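Local coordinates for fibrinogen binding protein (Staphylococcus aureus subsp. aureus Mu50, PDB 3DOA) that probably binds fibrinogen and is a member of the NFACT family, at residues 93-105 against 113-125. Sequence-based numbering, arbitrary orientation.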
ATOM      1  N   ILE A  93       8.187  -0.309  -1.005  1.00 56.35           N
ATOM      2  CA  ILE A  93       9.316   0.506  -1.452  1.00 56.58           C
ATOM      3  C   ILE A  93       9.324   1.782  -0.653  1.00 56.78           C
ATOM      4  O   ILE A  93       8.463   2.630  -0.796  1.00 57.12           O
ATOM      5  CB  ILE A  93       9.310   0.774  -2.954  1.00 55.61           C
ATOM      6  CG1 ILE A  93       9.094  -0.550  -3.713  1.00 56.40           C
ATOM      7  CG2 ILE A  93      10.608   1.347  -3.364  1.00 54.62           C
ATOM      8  CD1 ILE A  93       9.910  -1.811  -3.248  1.00 48.92           C
ATOM      9  N   GLY A  94      10.308   1.885   0.221  1.00 57.84           N
ATOM     10  CA  GLY A  94      10.408   2.999   1.155  1.00 58.56           C
ATOM     11  C   GLY A  94       9.168   3.042   2.011  1.00 58.77           C
ATOM     12  O   GLY A  94       8.620   1.980   2.441  1.00 56.82           O
ATOM     13  N   ASN A  95       8.712   4.290   2.206  1.00 60.11           N
ATOM     14  CA  ASN A  95       7.357   4.554   2.790  1.00 60.51           C
ATOM     15  C   ASN A  95       6.275   4.880   1.739  1.00 60.00           C
ATOM     16  O   ASN A  95       5.230   5.335   2.109  1.00 58.66           O
ATOM     17  CB  ASN A  95       7.421   5.601   3.939  1.00 60.81           C
ATOM     18  CG  ASN A  95       6.114   5.719   4.712  1.00 60.97           C
ATOM     19  OD1 ASN A  95       5.528   4.724   5.186  1.00 59.33           O
ATOM     20  ND2 ASN A  95       5.639   6.963   4.824  1.00 60.23           N
ATOM     21  N   ASP A  96       6.509   4.534   0.464  1.00 60.99           N
ATOM     22  CA  ASP A  96       5.608   4.885  -0.619  1.00 61.06           C
ATOM     23  C   ASP A  96       4.460   3.929  -0.629  1.00 60.43           C
ATOM     24  O   ASP A  96       4.446   3.006   0.148  1.00 59.12           O
ATOM     25  CB  ASP A  96       6.287   4.951  -1.990  1.00 60.77           C
ATOM     26  CG  ASP A  96       5.430   5.726  -3.015  1.00 63.14           C
ATOM     27  OD1 ASP A  96       4.443   6.370  -2.567  1.00 68.10           O
ATOM     28  OD2 ASP A  96       5.663   5.704  -4.260  1.00 65.50           O
ATOM     29  N   ARG A  97       3.465   4.230  -1.450  1.00 61.62           N
ATOM     30  CA  ARG A  97       2.270   3.398  -1.632  1.00 64.01           C
ATOM     31  C   ARG A  97       2.461   2.353  -2.821  1.00 63.98           C
ATOM     32  O   ARG A  97       1.694   2.312  -3.826  1.00 62.52           O
ATOM     33  CB  ARG A  97       1.022   4.264  -1.917  1.00 65.42           C
ATOM     34  CG  ARG A  97       0.541   5.283  -0.881  1.00 65.65           C
ATOM     35  CD  ARG A  97       0.066   6.590  -1.632  1.00 68.64           C
ATOM     36  NE  ARG A  97      -0.908   7.317  -0.811  1.00 74.49           N
ATOM     37  CZ  ARG A  97      -0.694   8.397   0.000  1.00 78.19           C
ATOM     38  NH1 ARG A  97       0.508   8.999   0.100  1.00 79.05           N
ATOM     39  NH2 ARG A  97      -1.720   8.909   0.712  1.00 75.89           N
ATOM     40  N   ARG A  98       3.468   1.508  -2.592  1.00 64.13           N
ATOM     41  CA  ARG A  98       4.030   0.567  -3.502  1.00 64.57           C
ATOM     42  C   ARG A  98       4.473  -0.732  -2.793  1.00 64.32           C
ATOM     43  O   ARG A  98       5.259  -0.728  -1.822  1.00 63.18           O
ATOM     44  CB  ARG A  98       5.232   1.193  -4.147  1.00 64.62           C
ATOM     45  CG  ARG A  98       4.857   2.101  -5.241  1.00 66.51           C
ATOM     46  CD  ARG A  98       5.940   3.122  -5.567  1.00 67.98           C
ATOM     47  NE  ARG A  98       7.028   2.595  -6.390  1.00 70.82           N
ATOM     48  CZ  ARG A  98       8.316   2.915  -6.230  1.00 72.02           C
ATOM     49  NH1 ARG A  98       8.686   3.746  -5.270  1.00 70.08           N
ATOM     50  NH2 ARG A  98       9.248   2.392  -7.035  1.00 74.67           N
ATOM     51  N   ILE A  99       3.936  -1.833  -3.307  1.00 63.89           N
ATOM     52  CA  ILE A  99       4.304  -3.142  -2.864  1.00 63.37           C
ATOM     53  C   ILE A  99       4.820  -3.941  -4.101  1.00 63.03           C
ATOM     54  O   ILE A  99       4.276  -3.861  -5.219  1.00 61.85           O
ATOM     55  CB  ILE A  99       3.125  -3.886  -2.223  1.00 63.81           C
ATOM     56  CG1 ILE A  99       2.335  -2.963  -1.272  1.00 65.37           C
ATOM     57  CG2 ILE A  99       3.634  -5.130  -1.476  1.00 63.47           C
ATOM     58  CD1 ILE A  99       1.113  -2.237  -1.892  1.00 66.90           C
ATOM     59  N   GLU A 100       5.894  -4.692  -3.825  1.00 61.99           N
ATOM     60  CA  GLU A 100       6.587  -5.533  -4.731  1.00 60.89           C
ATOM     61  C   GLU A 100       6.626  -6.940  -4.127  1.00 60.31           C
ATOM     62  O   GLU A 100       7.172  -7.163  -3.014  1.00 60.20           O
ATOM     63  CB  GLU A 100       7.979  -4.982  -4.926  1.00 60.38           C
ATOM     64  CG  GLU A 100       7.958  -3.752  -5.738  1.00 61.02           C
ATOM     65  CD  GLU A 100       9.284  -3.420  -6.443  1.00 62.14           C
ATOM     66  OE1 GLU A 100      10.255  -4.221  -6.458  1.00 62.87           O
ATOM     67  OE2 GLU A 100       9.320  -2.317  -7.019  1.00 64.97           O
ATOM     68  N   ILE A 101       6.018  -7.873  -4.859  1.00 59.15           N
ATOM     69  CA  ILE A 101       6.085  -9.271  -4.525  1.00 58.72           C
ATOM     70  C   ILE A 101       7.015  -9.922  -5.521  1.00 58.80           C
ATOM     71  O   ILE A 101       6.819  -9.784  -6.731  1.00 58.69           O
ATOM     72  CB  ILE A 101       4.754  -9.986  -4.660  1.00 59.08           C
ATOM     73  CG1 ILE A 101       3.650  -9.188  -3.964  1.00 57.20           C
ATOM     74  CG2 ILE A 101       4.893 -11.402  -4.108  1.00 58.05           C
ATOM     75  CD1 ILE A 101       2.284  -9.482  -4.508  1.00 55.61           C
ATOM     76  N   ASP A 102       7.991 -10.647  -4.959  1.00 58.60           N
ATOM     77  CA  ASP A 102       9.069 -11.341  -5.655  1.00 57.95           C
ATOM     78  C   ASP A 102       8.748 -12.821  -5.753  1.00 56.93           C
ATOM     79  O   ASP A 102       8.657 -13.545  -4.750  1.00 55.95           O
ATOM     80  CB  ASP A 102      10.361 -11.159  -4.871  1.00 58.34           C
ATOM     81  CG  ASP A 102      11.043  -9.800  -5.135  1.00 62.98           C
ATOM     82  OD1 ASP A 102      10.551  -8.939  -5.947  1.00 67.58           O
ATOM     83  OD2 ASP A 102      12.114  -9.606  -4.504  1.00 68.35           O
ATOM     84  N   ILE A 103       8.547 -13.281  -6.977  1.00 56.98           N
ATOM     85  CA  ILE A 103       8.262 -14.704  -7.218  1.00 56.62           C
ATOM     86  C   ILE A 103       9.401 -15.363  -8.034  1.00 56.66           C
ATOM     87  O   ILE A 103       9.985 -14.749  -8.920  1.00 55.87           O
ATOM     88  CB  ILE A 103       6.879 -14.908  -7.861  1.00 56.52           C
ATOM     89  CG1 ILE A 103       5.770 -14.338  -6.933  1.00 55.39           C
ATOM     90  CG2 ILE A 103       6.648 -16.403  -8.124  1.00 56.78           C
ATOM     91  CD1 ILE A 103       4.522 -13.791  -7.629  1.00 53.75           C
ATOM     92  N   LYS A 104       9.760 -16.588  -7.639  1.00 57.01           N
ATOM     93  CA  LYS A 104      10.657 -17.441  -8.419  1.00 56.75           C
ATOM     94  C   LYS A 104       9.840 -18.608  -8.992  1.00 55.51           C
ATOM     95  O   LYS A 104       9.094 -19.215  -8.275  1.00 55.28           O
ATOM     96  CB  LYS A 104      11.800 -17.905  -7.517  1.00 57.17           C
ATOM     97  CG  LYS A 104      12.666 -19.025  -8.095  1.00 58.00           C
ATOM     98  CD  LYS A 104      13.811 -19.344  -7.120  1.00 58.86           C
ATOM     99  CE  LYS A 104      14.716 -20.476  -7.630  1.00 60.37           C
ATOM    100  NZ  LYS A 104      15.954 -20.471  -6.840  1.00 59.40           N
ATOM    101  N   SER A 105       9.924 -18.881 -10.271  1.00 20.00           N
ATOM    102  CA  SER A 105       9.076 -19.875 -10.918  1.00 20.00           C
ATOM    103  C   SER A 105       9.819 -20.584 -12.046  1.00 20.00           C
ATOM    104  O   SER A 105      11.024 -20.341 -12.242  1.00 54.88           O
ATOM    105  CB  SER A 105       7.799 -19.225 -11.456  1.00 20.00           C
ATOM    106  OG  SER A 105       8.099 -18.284 -12.473  1.00 20.00           O
ATOM    107  N   ILE A 113      12.756 -18.909 -13.664  1.00 52.14           N
ATOM    108  CA  ILE A 113      12.545 -17.485 -13.973  1.00 51.69           C
ATOM    109  C   ILE A 113      12.246 -16.734 -12.666  1.00 52.17           C
ATOM    110  O   ILE A 113      11.626 -17.266 -11.730  1.00 51.86           O
ATOM    111  CB  ILE A 113      11.417 -17.234 -15.041  1.00 51.14           C
ATOM    112  CG1 ILE A 113      10.134 -17.978 -14.647  1.00 50.92           C
ATOM    113  CG2 ILE A 113      11.902 -17.636 -16.392  1.00 46.64           C
ATOM    114  CD1 ILE A 113       8.941 -17.706 -15.495  1.00 50.05           C
ATOM    115  N   TYR A 114      12.737 -15.509 -12.623  1.00 52.69           N
ATOM    116  CA  TYR A 114      12.593 -14.634 -11.493  1.00 53.14           C
ATOM    117  C   TYR A 114      11.708 -13.453 -11.956  1.00 53.94           C
ATOM    118  O   TYR A 114      12.044 -12.726 -12.887  1.00 54.23           O
ATOM    119  CB  TYR A 114      13.977 -14.149 -11.053  1.00 52.99           C
ATOM    120  CG  TYR A 114      14.770 -15.163 -10.232  1.00 53.38           C
ATOM    121  CD1 TYR A 114      15.870 -15.808 -10.768  1.00 54.44           C
ATOM    122  CD2 TYR A 114      14.416 -15.473  -8.909  1.00 51.66           C
ATOM    123  CE1 TYR A 114      16.605 -16.712 -10.003  1.00 54.09           C
ATOM    124  CE2 TYR A 114      15.108 -16.357  -8.153  1.00 50.27           C
ATOM    125  CZ  TYR A 114      16.221 -16.983  -8.694  1.00 53.99           C
ATOM    126  OH  TYR A 114      16.952 -17.916  -7.964  1.00 54.18           O
ATOM    127  N   ARG A 115      10.565 -13.296 -11.288  1.00 55.24           N
ATOM    128  CA  ARG A 115       9.541 -12.253 -11.543  1.00 55.22           C
ATOM    129  C   ARG A 115       9.223 -11.374 -10.307  1.00 55.76           C
ATOM    130  O   ARG A 115       9.331 -11.854  -9.168  1.00 56.63           O
ATOM    131  CB  ARG A 115       8.270 -12.940 -11.956  1.00 54.89           C
ATOM    132  CG  ARG A 115       8.458 -13.828 -13.125  1.00 55.05           C
ATOM    133  CD  ARG A 115       8.868 -13.042 -14.329  1.00 56.15           C
ATOM    134  NE  ARG A 115       8.990 -13.821 -15.575  1.00 55.54           N
ATOM    135  CZ  ARG A 115      10.125 -13.945 -16.246  1.00 55.06           C
ATOM    136  NH1 ARG A 115      11.276 -13.396 -15.799  1.00 54.46           N
ATOM    137  NH2 ARG A 115      10.107 -14.643 -17.362  1.00 54.62           N
ATOM    138  N   THR A 116       8.869 -10.103 -10.551  1.00 55.55           N
ATOM    139  CA  THR A 116       8.333  -9.206  -9.527  1.00 55.67           C
ATOM    140  C   THR A 116       6.999  -8.613  -9.959  1.00 56.17           C
ATOM    141  O   THR A 116       6.896  -8.034 -11.059  1.00 56.77           O
ATOM    142  CB  THR A 116       9.255  -8.068  -9.278  1.00 55.53           C
ATOM    143  OG1 THR A 116      10.443  -8.598  -8.702  1.00 57.53           O
ATOM    144  CG2 THR A 116       8.644  -7.078  -8.327  1.00 54.83           C
ATOM    145  N   VAL A 117       5.977  -8.783  -9.106  1.00 55.91           N
ATOM    146  CA  VAL A 117       4.704  -8.067  -9.257  1.00 55.41           C
ATOM    147  C   VAL A 117       4.771  -6.743  -8.456  1.00 55.50           C
ATOM    148  O   VAL A 117       5.074  -6.757  -7.265  1.00 55.70           O
ATOM    149  CB  VAL A 117       3.564  -8.922  -8.752  1.00 55.50           C
ATOM    150  CG1 VAL A 117       2.234  -8.125  -8.759  1.00 54.97           C
ATOM    151  CG2 VAL A 117       3.489 -10.203  -9.595  1.00 54.34           C
ATOM    152  N   ILE A 118       4.535  -5.618  -9.132  1.00 55.26           N
ATOM    153  CA  ILE A 118       4.531  -4.273  -8.532  1.00 54.51           C
ATOM    154  C   ILE A 118       3.090  -3.667  -8.507  1.00 54.85           C
ATOM    155  O   ILE A 118       2.476  -3.440  -9.557  1.00 54.76           O
ATOM    156  CB  ILE A 118       5.425  -3.331  -9.301  1.00 54.02           C
ATOM    157  CG1 ILE A 118       6.725  -4.038  -9.715  1.00 53.96           C
ATOM    158  CG2 ILE A 118       5.721  -2.132  -8.455  1.00 54.15           C
ATOM    159  CD1 ILE A 118       7.886  -3.075 -10.130  1.00 53.41           C
ATOM    160  N   LEU A 119       2.532  -3.472  -7.297  1.00 54.66           N
ATOM    161  CA  LEU A 119       1.270  -2.751  -7.119  1.00 54.28           C
ATOM    162  C   LEU A 119       1.622  -1.327  -6.664  1.00 54.97           C
ATOM    163  O   LEU A 119       2.330  -1.135  -5.663  1.00 55.22           O
ATOM    164  CB  LEU A 119       0.362  -3.441  -6.104  1.00 53.58           C
ATOM    165  CG  LEU A 119      -1.025  -2.800  -5.883  1.00 52.96           C
ATOM    166  CD1 LEU A 119      -1.882  -2.703  -7.146  1.00 49.61           C
ATOM    167  CD2 LEU A 119      -1.780  -3.523  -4.794  1.00 51.59           C
ATOM    168  N   GLU A 120       1.141  -0.370  -7.440  1.00 55.65           N
ATOM    169  CA  GLU A 120       1.269   1.031  -7.170  1.00 55.76           C
ATOM    170  C   GLU A 120      -0.111   1.532  -6.911  1.00 56.86           C
ATOM    171  O   GLU A 120      -0.924   1.536  -7.791  1.00 56.36           O
ATOM    172  CB  GLU A 120       1.781   1.760  -8.386  1.00 55.72           C
ATOM    173  CG  GLU A 120       3.115   1.348  -8.856  1.00 54.10           C
ATOM    174  CD  GLU A 120       3.508   2.101 -10.047  1.00 53.86           C
ATOM    175  OE1 GLU A 120       2.631   2.685 -10.655  1.00 56.14           O
ATOM    176  OE2 GLU A 120       4.685   2.123 -10.383  1.00 49.42           O
ATOM    177  N   ILE A 121      -0.367   1.961  -5.679  1.00 58.02           N
ATOM    178  CA  ILE A 121      -1.680   2.476  -5.305  1.00 58.72           C
ATOM    179  C   ILE A 121      -1.707   4.000  -5.352  1.00 59.65           C
ATOM    180  O   ILE A 121      -1.261   4.667  -4.418  1.00 61.11           O
ATOM    181  CB  ILE A 121      -2.089   2.008  -3.896  1.00 58.69           C
ATOM    182  CG1 ILE A 121      -1.456   0.651  -3.580  1.00 59.83           C
ATOM    183  CG2 ILE A 121      -3.604   1.934  -3.779  1.00 58.59           C
ATOM    184  CD1 ILE A 121      -2.293  -0.215  -2.665  1.00 59.52           C
ATOM    185  N   MET A 122      -2.232   4.544  -6.445  1.00 58.65           N
ATOM    186  CA  MET A 122      -2.317   5.989  -6.616  1.00 58.71           C
ATOM    187  C   MET A 122      -3.634   6.392  -7.270  1.00 56.49           C
ATOM    188  O   MET A 122      -3.659   6.836  -8.418  1.00 54.98           O
ATOM    189  CB  MET A 122      -1.139   6.501  -7.448  1.00 57.91           C
ATOM    190  CG  MET A 122       0.150   5.722  -7.243  1.00 60.09           C
ATOM    191  SD  MET A 122       1.294   6.551  -6.124  1.00 66.60           S
ATOM    192  CE  MET A 122       2.584   5.315  -5.981  1.00 65.35           C
ATOM    193  N   GLY A 123      -4.712   6.180  -6.548  1.00 55.60           N
ATOM    194  CA  GLY A 123      -6.014   6.551  -7.022  1.00 56.17           C
ATOM    195  C   GLY A 123      -6.204   6.139  -8.441  1.00 57.13           C
ATOM    196  O   GLY A 123      -6.250   4.979  -8.736  1.00 58.77           O
ATOM    197  N   LYS A 124      -6.320   7.096  -9.332  1.00 57.48           N
ATOM    198  CA  LYS A 124      -6.598   6.782 -10.701  1.00 58.33           C
ATOM    199  C   LYS A 124      -5.326   6.494 -11.435  1.00 58.00           C
ATOM    200  O   LYS A 124      -5.345   6.106 -12.581  1.00 58.46           O
ATOM    201  CB  LYS A 124      -7.299   7.944 -11.352  1.00 59.06           C
ATOM    202  CG  LYS A 124      -6.694   9.257 -11.018  1.00 60.90           C
ATOM    203  CD  LYS A 124      -7.019  10.300 -12.059  1.00 61.75           C
ATOM    204  CE  LYS A 124      -5.852  11.244 -12.252  1.00 65.11           C
ATOM    205  NZ  LYS A 124      -6.192  12.677 -12.038  1.00 68.90           N
ATOM    206  N   HIS A 125      -4.209   6.702 -10.769  1.00 58.26           N
ATOM    207  CA  HIS A 125      -2.884   6.324 -11.320  1.00 58.28           C
ATOM    208  C   HIS A 125      -2.370   4.989 -10.765  1.00 57.38           C
ATOM    209  O   HIS A 125      -1.147   4.668 -10.752  1.00 57.94           O
ATOM    210  CB  HIS A 125      -1.877   7.418 -11.011  1.00 58.92           C
ATOM    211  CG  HIS A 125      -2.255   8.735 -11.589  1.00 61.28           C
ATOM    212  ND1 HIS A 125      -2.672   9.800 -10.810  1.00 63.24           N
ATOM    213  CD2 HIS A 125      -2.328   9.149 -12.878  1.00 62.33           C
ATOM    214  CE1 HIS A 125      -2.965  10.819 -11.596  1.00 62.83           C
ATOM    215  NE2 HIS A 125      -2.769  10.447 -12.853  1.00 63.29           N
TER
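Lys104 and Tyr114 lie side by side near the closed end of a beta hairpin, next to the loop joining strands 98-106 and 112-120, which form the second and third strands of a five-stranded antiparallel sheet. Start at Lys104 CB, which sits beside Tyr114 CD2 and CE2; CG follows along the same ring atoms, and CD comes within 3.4 Å of CE2, meeting the ring obliquely. CE has moved on to the phenol oxygen, and NZ finishes the run by hydrogen bonding to Tyr114 OH at 3.0 Å. The lysine can track the tyrosine this way because CG stands opposite its backbone N (chi1 168°) and every later torsion is extended.

Glu100, Asp102, Thr116 and Ile118 share this face. Thr116 OG1 donates to Asp102 OD1 at 2.8 Å, approaching from above the carboxylate plane, while Asp102 OD2 turns to Lys91 on the adjoining strand 86-92. Glu100 runs alongside Ile118 in the same direction, its OE2 3.5 Å from Ile118 CD1; that carboxylate oxygen is claimed by Arg135 in a salt bridge.

The opposite face is largely apolar. Val117 CG2 meets Ile103 CD1 at 4.2 Å, and both residues also touch Leu82 of helix 73-82, so the helix covers this part of the sheet. Farther along, Ile99 CD1 reaches Ile121 CD1 at 4.0 Å. Between the two faces, paired backbone bonds tie Ile99 to Leu119, Ile101 to Val117, Ile103 to Arg115 and Ser105 to Ile113.

Beyond the Ile99-Leu119 pair, toward the type II' turn from Ile93 to Asp96, Arg97 sends its guanidinium to the carbonyl of Phe201. Arg97 O accepts a nearly straight hydrogen bond from Ile121 N, 2.8 Å long with 166° at the hydrogen.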